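PDB 1GQ9: 3-deoxy-manno-octulosonate cytidylyltransferase, which catalyses the transfer of CMP from CTP to the eight-carbon sugar KDO, releasing diphosphate and probably activating the sugar for incorporation into bacterial lipopolysaccharide. Local coordinates for residues I5-R10 with A44-A49; I93-D98 with V173-Y178; T146-L151 with I212-V217. All coordinates share one frame; numbering follows the deposited sequence.

How the contacts relate
All three contacts reach one seven-stranded mixed sheet. Contact 1 pairs strands 3-9 and 45-50 towards one side of it, contact 2 pairs strands 91-94 and 169-179 near the middle of the chain, and contact 3 joins strand 212-216, outermost within this chain, to the turn before strand 150-154 of a small second sheet. Strands 3-9 and 91-94 are neighbours, the centres of contacts 1 and 2 lie about 10 Å apart, and both touch the same CTP. Contact 3 lies about 25 Å from contact 1, centre to centre. Contact 1 closes before contact 2 opens; the segments of contacts 2 and 3 alternate. CTP is thus met at contacts 1 and 2, the second subunit beside contact 3.

Contact 1: residues I5-R10 with A44-A49; sequences IVIPAR and AEVWVA. With CTP (cytidine-5'-triphosphate), chain D.
Two adjacent parallel strands of the nucleotide-binding sheet meet here, Ile-5 to Ala-9 against Glu-45 to Ala-49, with helix 29-38 on the connection between them. Ile-5 N gives its hydrogen to Glu-45 O at 2.9 Å, and Ile-5 O takes one back from Trp-47 N in a nearly straight bond (178°). Ile-7 continues the ladder to Trp-47 O and Ala-49 N, and Ala-9 N closes it on Ala-49 O at 2.7 Å.

On the face carrying Ile-5, Ile-7, Val-46 and Val-48, Ile-7 CD1 comes within 4.3 Å of Val-46 CG1, while Val-48 sends CG1, anti to its backbone N (chi1 178°), alongside Ala-9 CB at 3.8 Å. Helix 29-38 covers this face, as expected of the right-handed beta-alpha-beta crossover in a Rossmann-like GT-A fold. On the other face Val-6 CG1 meets Ala-49 CB at 4.1 Å beneath helix 76-84. Farther along it the Trp-47 indole turns away from the neighbouring strand, and its NE1 bonds to Glu-45 OE1 at 2.7 Å; Lys-2 holds the other carboxylate oxygen.

At Pro-8 and Arg-10 the segment meets CTP. Its O3' donates to Pro-8 O, and Arg-10 N donates to its O2' at 3.0 Å. The Arg-10 chain bends at chi3 (-74°), and its guanidinium lies obliquely beside the base, a contact only, with NH1 3.2 Å from CTP N4.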
# COMPACT_ATOMS: atom_id res chain seq x y z
N ILE A 5 -22.92 12.08 13.10
CA ILE A 5 -22.30 12.61 11.90
C ILE A 5 -21.76 14.00 12.19
O ILE A 5 -22.41 14.80 12.86
CB ILE A 5 -23.32 12.70 10.72
CG1 ILE A 5 -23.73 11.29 10.27
CG2 ILE A 5 -22.70 13.43 9.56
CD1 ILE A 5 -24.73 11.27 9.12
N VAL A 6 -20.56 14.27 11.71
CA VAL A 6 -19.95 15.57 11.92
C VAL A 6 -19.59 16.17 10.57
O VAL A 6 -19.08 15.48 9.69
CB VAL A 6 -18.69 15.47 12.78
CG1 VAL A 6 -18.13 16.85 13.03
CG2 VAL A 6 -19.04 14.79 14.10
N ILE A 7 -19.87 17.46 10.40
CA ILE A 7 -19.61 18.14 9.14
C ILE A 7 -18.73 19.37 9.31
O ILE A 7 -19.23 20.45 9.67
CB ILE A 7 -20.92 18.56 8.49
CG1 ILE A 7 -21.79 17.33 8.26
CG2 ILE A 7 -20.64 19.28 7.18
CD1 ILE A 7 -23.20 17.65 7.80
N PRO A 8 -17.42 19.25 9.04
CA PRO A 8 -16.47 20.35 9.16
C PRO A 8 -16.82 21.44 8.17
O PRO A 8 -16.92 21.17 6.98
CB PRO A 8 -15.14 19.69 8.81
CG PRO A 8 -15.35 18.25 9.16
CD PRO A 8 -16.73 18.02 8.62
N ALA A 9 -17.01 22.66 8.64
CA ALA A 9 -17.37 23.76 7.76
C ALA A 9 -16.63 25.04 8.13
O ALA A 9 -17.23 25.97 8.69
CB ALA A 9 -18.88 24.00 7.80
N ARG A 10 -15.34 25.08 7.82
CA ARG A 10 -14.52 26.25 8.11
C ARG A 10 -14.94 27.34 7.13
O ARG A 10 -15.37 27.04 6.02
CB ARG A 10 -13.03 25.94 7.88
CG ARG A 10 -12.65 25.85 6.40
CD ARG A 10 -11.26 25.28 6.14
NE ARG A 10 -10.18 26.21 6.45
CZ ARG A 10 -9.78 26.49 7.68
NH1 ARG A 10 -10.36 25.91 8.72
NH2 ARG A 10 -8.79 27.36 7.87
N ALA A 44 -27.78 9.21 15.39
CA ALA A 44 -28.45 9.83 16.53
C ALA A 44 -28.36 11.33 16.51
O ALA A 44 -29.23 12.02 17.04
CB ALA A 44 -27.86 9.32 17.83
N GLU A 45 -27.30 11.86 15.91
CA GLU A 45 -27.13 13.30 15.84
C GLU A 45 -26.32 13.74 14.64
O GLU A 45 -25.46 13.01 14.14
CB GLU A 45 -26.45 13.83 17.11
CG GLU A 45 -27.27 13.79 18.39
CD GLU A 45 -26.44 14.15 19.62
OE1 GLU A 45 -25.88 15.27 19.67
OE2 GLU A 45 -26.35 13.31 20.53
N VAL A 46 -26.61 14.96 14.19
CA VAL A 46 -25.92 15.56 13.06
C VAL A 46 -25.39 16.92 13.51
O VAL A 46 -26.15 17.84 13.79
CB VAL A 46 -26.86 15.75 11.86
CG1 VAL A 46 -26.11 16.43 10.73
CG2 VAL A 46 -27.40 14.40 11.41
N TRP A 47 -24.07 17.02 13.59
CA TRP A 47 -23.43 18.25 14.01
C TRP A 47 -22.61 18.87 12.90
O TRP A 47 -22.06 18.16 12.06
CB TRP A 47 -22.49 17.98 15.19
CG TRP A 47 -23.18 17.76 16.49
CD1 TRP A 47 -23.74 16.60 16.93
CD2 TRP A 47 -23.41 18.73 17.51
NE1 TRP A 47 -24.32 16.80 18.16
CE2 TRP A 47 -24.13 18.10 18.54
CE3 TRP A 47 -23.08 20.09 17.64
CZ2 TRP A 47 -24.53 18.78 19.69
CZ3 TRP A 47 -23.48 20.76 18.79
CH2 TRP A 47 -24.20 20.11 19.80
N VAL A 48 -22.53 20.19 12.89
CA VAL A 48 -21.71 20.90 11.92
C VAL A 48 -20.62 21.53 12.79
O VAL A 48 -20.92 22.18 13.79
CB VAL A 48 -22.48 22.03 11.18
CG1 VAL A 48 -21.53 22.75 10.23
CG2 VAL A 48 -23.66 21.46 10.42
N ALA A 49 -19.37 21.31 12.41
CA ALA A 49 -18.23 21.86 13.15
C ALA A 49 -17.76 23.11 12.45
O ALA A 49 -17.23 23.04 11.34
CB ALA A 49 -17.11 20.83 13.21
N1 CTP D . -12.01 21.75 6.93
C2 CTP D . -12.21 22.24 8.21
N3 CTP D . -11.08 22.71 8.99
C4 CTP D . -9.86 22.68 8.55
C5 CTP D . -9.66 22.14 7.16
C6 CTP D . -10.72 21.71 6.43
O2 CTP D . -13.31 22.32 8.75
N4 CTP D . -8.86 23.09 9.26
C1' CTP D . -13.15 21.27 6.12
C2' CTP D . -13.64 22.25 5.04
O2' CTP D . -14.31 23.39 5.58
C3' CTP D . -14.51 21.36 4.14
C4' CTP D . -13.71 20.05 4.11
O4' CTP D . -12.91 20.06 5.32
O3' CTP D . -15.79 21.07 4.73
C5' CTP D . -12.87 19.92 2.80
O5' CTP D . -11.53 20.43 2.99
PA CTP D . -10.71 21.10 1.79
O1A CTP D . -9.25 21.04 2.07
O2A CTP D . -10.99 20.29 0.56
O3A CTP D . -11.25 22.61 1.60
PB CTP D . -10.34 23.79 2.26
O1B CTP D . -9.93 23.37 3.64
O2B CTP D . -11.18 25.02 2.40
O3B CTP D . -8.99 24.04 1.37
PG CTP D . -9.16 24.07 -0.25
O1G CTP D . -7.86 24.40 -0.90
O2G CTP D . -10.18 25.08 -0.64
O3G CTP D . -9.62 22.62 -0.76

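Contact 2: residues I93-D98 with V173-Y178; sequences INLQGD and VGIYAY. With MG (magnesium ion), chain C; CTP (cytidine-5'-triphosphate), chain D.
Leu-95 and Ile-175 bring their branch ends together just beyond the point where strand 91-94 gives way to loop. From Ile-175 CB, which lies 4.2 Å from Asn-94 O, the side chain divides. The CG2 branch stands anti to the backbone N (chi1 -61° for CG1) and so reaches over the backbone of 93-98, 3.5 Å from Asn-94 O; it also touches Ile-93 CG2. The other branch runs through CG1, beside Leu-95 CD2, and out to CD1, which meets that same Leu-95 CD2 at 3.6 Å. The two side chains cross at a slant, with Ile-102 against both and Leu-110 of helix 104-116 against Ile-175.

Behind this apolar cluster the backbones pair as antiparallel strands in the middle of the mixed sheet. Asn-94 N donates to Tyr-176 O at 2.9 Å and 169° as a hydrogen-bonded pair, and Ile-93 with Ala-177 forms the adjoining non-hydrogen-bonded pair. On the Tyr-176 face, the Tyr-178 OH rests over the Tyr-176 ring, 3.6 Å above its plane and offset toward the rim, while Asn-94 CB lies at the edge of the Tyr-178 ring.

Past Leu-95 the loop leaves Ile-175 and turns to the nucleotide. Gly-97 N donates to CTP O3' at 2.8 Å, and a CB on this residue would clash with that oxygen. Asp-98 OD2 binds the magnesium ion at 2.5 Å, joined there by CTP O2A at 2.2 Å.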
# COMPACT_ATOMS: atom_id res chain seq x y z
N ILE A 93 -18.93 9.83 12.04
CA ILE A 93 -18.86 9.89 10.59
C ILE A 93 -18.54 11.32 10.19
O ILE A 93 -19.22 12.27 10.60
CB ILE A 93 -20.17 9.45 9.92
CG1 ILE A 93 -20.47 7.99 10.26
CG2 ILE A 93 -20.06 9.63 8.40
CD1 ILE A 93 -21.74 7.48 9.63
N ASN A 94 -17.49 11.47 9.40
CA ASN A 94 -17.03 12.76 8.94
C ASN A 94 -17.40 13.02 7.48
O ASN A 94 -16.84 12.43 6.57
CB ASN A 94 -15.52 12.85 9.18
CG ASN A 94 -14.81 13.70 8.16
OD1 ASN A 94 -14.44 13.22 7.09
ND2 ASN A 94 -14.62 14.98 8.48
N LEU A 95 -18.39 13.88 7.28
CA LEU A 95 -18.88 14.25 5.96
C LEU A 95 -18.34 15.63 5.64
O LEU A 95 -18.57 16.57 6.39
CB LEU A 95 -20.41 14.29 5.96
CG LEU A 95 -21.16 12.96 5.95
CD1 LEU A 95 -22.62 13.18 6.25
CD2 LEU A 95 -21.00 12.32 4.58
N GLN A 96 -17.64 15.76 4.52
CA GLN A 96 -17.10 17.06 4.17
C GLN A 96 -18.22 18.06 3.87
O GLN A 96 -19.33 17.67 3.54
CB GLN A 96 -16.15 16.93 2.98
CG GLN A 96 -14.97 16.02 3.31
CD GLN A 96 -14.47 16.22 4.74
OE1 GLN A 96 -13.95 17.27 5.11
NE2 GLN A 96 -14.63 15.19 5.56
N GLY A 97 -17.92 19.34 4.02
CA GLY A 97 -18.93 20.34 3.79
C GLY A 97 -19.07 20.80 2.35
O GLY A 97 -20.06 21.44 2.00
N ASP A 98 -18.08 20.46 1.51
CA ASP A 98 -18.07 20.86 0.10
C ASP A 98 -18.65 19.83 -0.87
O ASP A 98 -18.41 19.90 -2.09
CB ASP A 98 -16.64 21.20 -0.33
CG ASP A 98 -15.72 19.98 -0.33
OD1 ASP A 98 -15.52 19.39 0.76
OD2 ASP A 98 -15.21 19.61 -1.41
N VAL A 173 -13.50 8.17 -2.28
CA VAL A 173 -14.45 9.18 -1.83
C VAL A 173 -14.13 9.50 -0.37
O VAL A 173 -14.38 8.69 0.52
CB VAL A 173 -15.91 8.68 -1.96
CG1 VAL A 173 -16.89 9.77 -1.53
CG2 VAL A 173 -16.19 8.27 -3.41
N GLY A 174 -13.58 10.70 -0.17
CA GLY A 174 -13.14 11.17 1.14
C GLY A 174 -14.03 11.21 2.36
O GLY A 174 -13.95 12.16 3.13
N ILE A 175 -14.87 10.20 2.56
CA ILE A 175 -15.74 10.15 3.73
C ILE A 175 -15.19 9.06 4.64
O ILE A 175 -14.69 8.05 4.15
CB ILE A 175 -17.19 9.83 3.35
CG1 ILE A 175 -17.72 10.91 2.41
CG2 ILE A 175 -18.05 9.76 4.60
CD1 ILE A 175 -19.13 10.69 1.97
N TYR A 176 -15.27 9.27 5.95
CA TYR A 176 -14.72 8.29 6.89
C TYR A 176 -15.61 8.02 8.09
O TYR A 176 -16.35 8.90 8.54
CB TYR A 176 -13.36 8.76 7.45
CG TYR A 176 -12.30 9.11 6.43
CD1 TYR A 176 -12.20 10.40 5.91
CD2 TYR A 176 -11.37 8.16 6.01
CE1 TYR A 176 -11.19 10.75 5.01
CE2 TYR A 176 -10.36 8.49 5.11
CZ TYR A 176 -10.27 9.78 4.62
OH TYR A 176 -9.24 10.11 3.78
N ALA A 177 -15.51 6.80 8.60
CA ALA A 177 -16.25 6.38 9.79
C ALA A 177 -15.14 5.99 10.77
O ALA A 177 -14.37 5.06 10.52
CB ALA A 177 -17.15 5.19 9.48
N TYR A 178 -15.05 6.74 11.86
CA TYR A 178 -14.03 6.53 12.89
C TYR A 178 -14.59 5.91 14.15
O TYR A 178 -15.71 6.19 14.56
CB TYR A 178 -13.40 7.87 13.27
CG TYR A 178 -12.61 8.54 12.18
CD1 TYR A 178 -11.40 8.00 11.73
CD2 TYR A 178 -13.06 9.72 11.59
CE1 TYR A 178 -10.66 8.62 10.73
CE2 TYR A 178 -12.33 10.35 10.59
CZ TYR A 178 -11.13 9.79 10.17
OH TYR A 178 -10.40 10.41 9.17
MG MG C . -12.78 19.94 -0.70
N1 CTP D . -12.01 21.75 6.93
C2 CTP D . -12.21 22.24 8.21
N3 CTP D . -11.08 22.71 8.99
C4 CTP D . -9.86 22.68 8.55
C5 CTP D . -9.66 22.14 7.16
C6 CTP D . -10.72 21.71 6.43
O2 CTP D . -13.31 22.32 8.75
N4 CTP D . -8.86 23.09 9.26
C1' CTP D . -13.15 21.27 6.12
C2' CTP D . -13.64 22.25 5.04
O2' CTP D . -14.31 23.39 5.58
C3' CTP D . -14.51 21.36 4.14
C4' CTP D . -13.71 20.05 4.11
O4' CTP D . -12.91 20.06 5.32
O3' CTP D . -15.79 21.07 4.73
C5' CTP D . -12.87 19.92 2.80
O5' CTP D . -11.53 20.43 2.99
PA CTP D . -10.71 21.10 1.79
O1A CTP D . -9.25 21.04 2.07
O2A CTP D . -10.99 20.29 0.56
O3A CTP D . -11.25 22.61 1.60
PB CTP D . -10.34 23.79 2.26
O1B CTP D . -9.93 23.37 3.64
O2B CTP D . -11.18 25.02 2.40
O3B CTP D . -8.99 24.04 1.37
PG CTP D . -9.16 24.07 -0.25
O1G CTP D . -7.86 24.40 -0.90
O2G CTP D . -10.18 25.08 -0.64
O3G CTP D . -9.62 22.62 -0.76

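Contact 3: residues T146-L151 with I212-V217; sequences TRQDAL and IRTFEV
Arg-213 and Asp-149 make the charged, close-packed end. Arg-213 CG lies anti to the backbone N (chi1 -176°), and a bend at chi3 brings the guanidinium into a salt bridge, NE to Asp-149 OD1 at 2.8 Å, on the syn side of the carboxylate, with a weak second bond from NH2. OD1 sits at the guanidinium edge, the two planes 33° apart. Asp-117 holds NH1, Asn-211 also reaches OD1, and Arg-147 NE makes a weak salt bridge to Asp-149 OD2. A methionine in place of Arg-213 would probably leave the Asp-149 carboxylate without its main counter-charge and freer to turn.

Gln-148 O is gripped twice, by Thr-214 N at 2.9 Å and Thr-214 OG1 at 2.8 Å, from opposite faces of its plane. Ala-150 N donates to Ile-212 O. These bonds tie the turn entering strand 150-154 to strand 212-216, the last of the main sheet within this chain, next to the homodimer interface: Thr-146 OG1 is hydrogen-bonded to the backbone O of Asn-207 of the second subunit.

The Gln-148 amide lies on the watery side. One water bonds its OE1 and weakly meets Thr-214 OG1; another links OE1, weakly, to Glu-216 OE1.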
# COMPACT_ATOMS: atom_id res chain seq x y z
N THR A 146 -8.49 -8.65 -0.87
CA THR A 146 -9.76 -9.36 -0.95
C THR A 146 -10.78 -8.84 0.07
O THR A 146 -11.93 -8.60 -0.27
CB THR A 146 -9.59 -10.90 -0.74
OG1 THR A 146 -8.62 -11.15 0.28
CG2 THR A 146 -9.18 -11.57 -2.04
N ARG A 147 -10.34 -8.66 1.32
CA ARG A 147 -11.20 -8.17 2.39
C ARG A 147 -11.58 -6.69 2.27
O ARG A 147 -12.25 -6.14 3.15
CB ARG A 147 -10.54 -8.41 3.75
CG ARG A 147 -10.33 -9.87 4.11
CD ARG A 147 -9.82 -10.01 5.54
NE ARG A 147 -8.49 -9.42 5.72
CZ ARG A 147 -7.34 -10.02 5.41
NH1 ARG A 147 -7.35 -11.25 4.91
NH2 ARG A 147 -6.19 -9.39 5.60
N GLN A 148 -11.15 -6.05 1.19
CA GLN A 148 -11.44 -4.64 0.95
C GLN A 148 -10.65 -3.69 1.86
O GLN A 148 -10.92 -2.49 1.91
CB GLN A 148 -12.94 -4.36 1.09
CG GLN A 148 -13.85 -5.27 0.25
CD GLN A 148 -13.47 -5.29 -1.22
OE1 GLN A 148 -13.37 -4.25 -1.86
NE2 GLN A 148 -13.29 -6.50 -1.77
N ASP A 149 -9.67 -4.24 2.58
CA ASP A 149 -8.84 -3.40 3.44
C ASP A 149 -7.89 -2.64 2.53
O ASP A 149 -7.37 -3.20 1.56
CB ASP A 149 -8.02 -4.24 4.42
CG ASP A 149 -8.88 -4.92 5.46
OD1 ASP A 149 -9.88 -4.32 5.90
OD2 ASP A 149 -8.53 -6.06 5.84
N ALA A 150 -7.67 -1.37 2.85
CA ALA A 150 -6.81 -0.52 2.04
C ALA A 150 -5.35 -0.93 2.15
O ALA A 150 -4.87 -1.24 3.24
CB ALA A 150 -6.97 0.93 2.45
N LEU A 151 -4.67 -0.94 1.00
CA LEU A 151 -3.25 -1.28 0.94
C LEU A 151 -2.43 -0.00 0.97
O LEU A 151 -1.43 0.10 1.68
CB LEU A 151 -2.93 -2.05 -0.35
CG LEU A 151 -3.41 -3.48 -0.46
CD1 LEU A 151 -2.57 -4.16 -1.52
CD2 LEU A 151 -3.25 -4.21 0.86
N ILE A 212 -7.93 0.50 7.60
CA ILE A 212 -8.99 1.31 7.02
C ILE A 212 -9.64 0.45 5.95
O ILE A 212 -8.98 0.04 5.00
CB ILE A 212 -8.46 2.55 6.31
CG1 ILE A 212 -7.68 3.44 7.27
CG2 ILE A 212 -9.62 3.31 5.70
CD1 ILE A 212 -7.05 4.65 6.59
N ARG A 213 -10.93 0.17 6.09
CA ARG A 213 -11.59 -0.64 5.09
C ARG A 213 -12.33 0.26 4.12
O ARG A 213 -12.86 1.30 4.50
CB ARG A 213 -12.56 -1.62 5.73
CG ARG A 213 -13.21 -2.58 4.73
CD ARG A 213 -13.76 -3.78 5.46
NE ARG A 213 -12.69 -4.50 6.15
CZ ARG A 213 -12.85 -5.14 7.30
NH1 ARG A 213 -14.04 -5.14 7.90
NH2 ARG A 213 -11.83 -5.78 7.86
N THR A 214 -12.35 -0.15 2.86
CA THR A 214 -13.02 0.61 1.82
C THR A 214 -14.33 -0.07 1.43
O THR A 214 -14.50 -1.27 1.60
CB THR A 214 -12.13 0.74 0.57
OG1 THR A 214 -11.83 -0.57 0.08
CG2 THR A 214 -10.83 1.47 0.91
N PHE A 215 -15.26 0.72 0.92
CA PHE A 215 -16.55 0.20 0.49
C PHE A 215 -16.87 0.84 -0.84
O PHE A 215 -16.88 2.06 -0.96
CB PHE A 215 -17.61 0.54 1.52
CG PHE A 215 -17.52 -0.27 2.76
CD1 PHE A 215 -18.26 -1.45 2.90
CD2 PHE A 215 -16.64 0.10 3.79
CE1 PHE A 215 -18.13 -2.24 4.03
CE2 PHE A 215 -16.51 -0.68 4.92
CZ PHE A 215 -17.25 -1.85 5.05
N GLU A 216 -17.13 0.00 -1.84
CA GLU A 216 -17.43 0.49 -3.17
C GLU A 216 -18.87 0.92 -3.39
O GLU A 216 -19.81 0.29 -2.90
CB GLU A 216 -17.03 -0.58 -4.20
CG GLU A 216 -17.72 -0.46 -5.55
CD GLU A 216 -16.88 -1.00 -6.70
OE1 GLU A 216 -16.16 -2.01 -6.48
OE2 GLU A 216 -16.93 -0.43 -7.81
N VAL A 217 -19.03 2.03 -4.12
CA VAL A 217 -20.34 2.56 -4.46
C VAL A 217 -20.26 3.02 -5.91
O VAL A 217 -19.21 2.89 -6.55
CB VAL A 217 -20.74 3.76 -3.60
CG1 VAL A 217 -20.64 3.41 -2.14
CG2 VAL A 217 -19.88 4.96 -3.94
O HOH W 1 -13.85 -1.47 -2.46
O HOH W 2 -13.90 -3.13 -5.05
O HOH W 3 -5.93 -0.80 6.11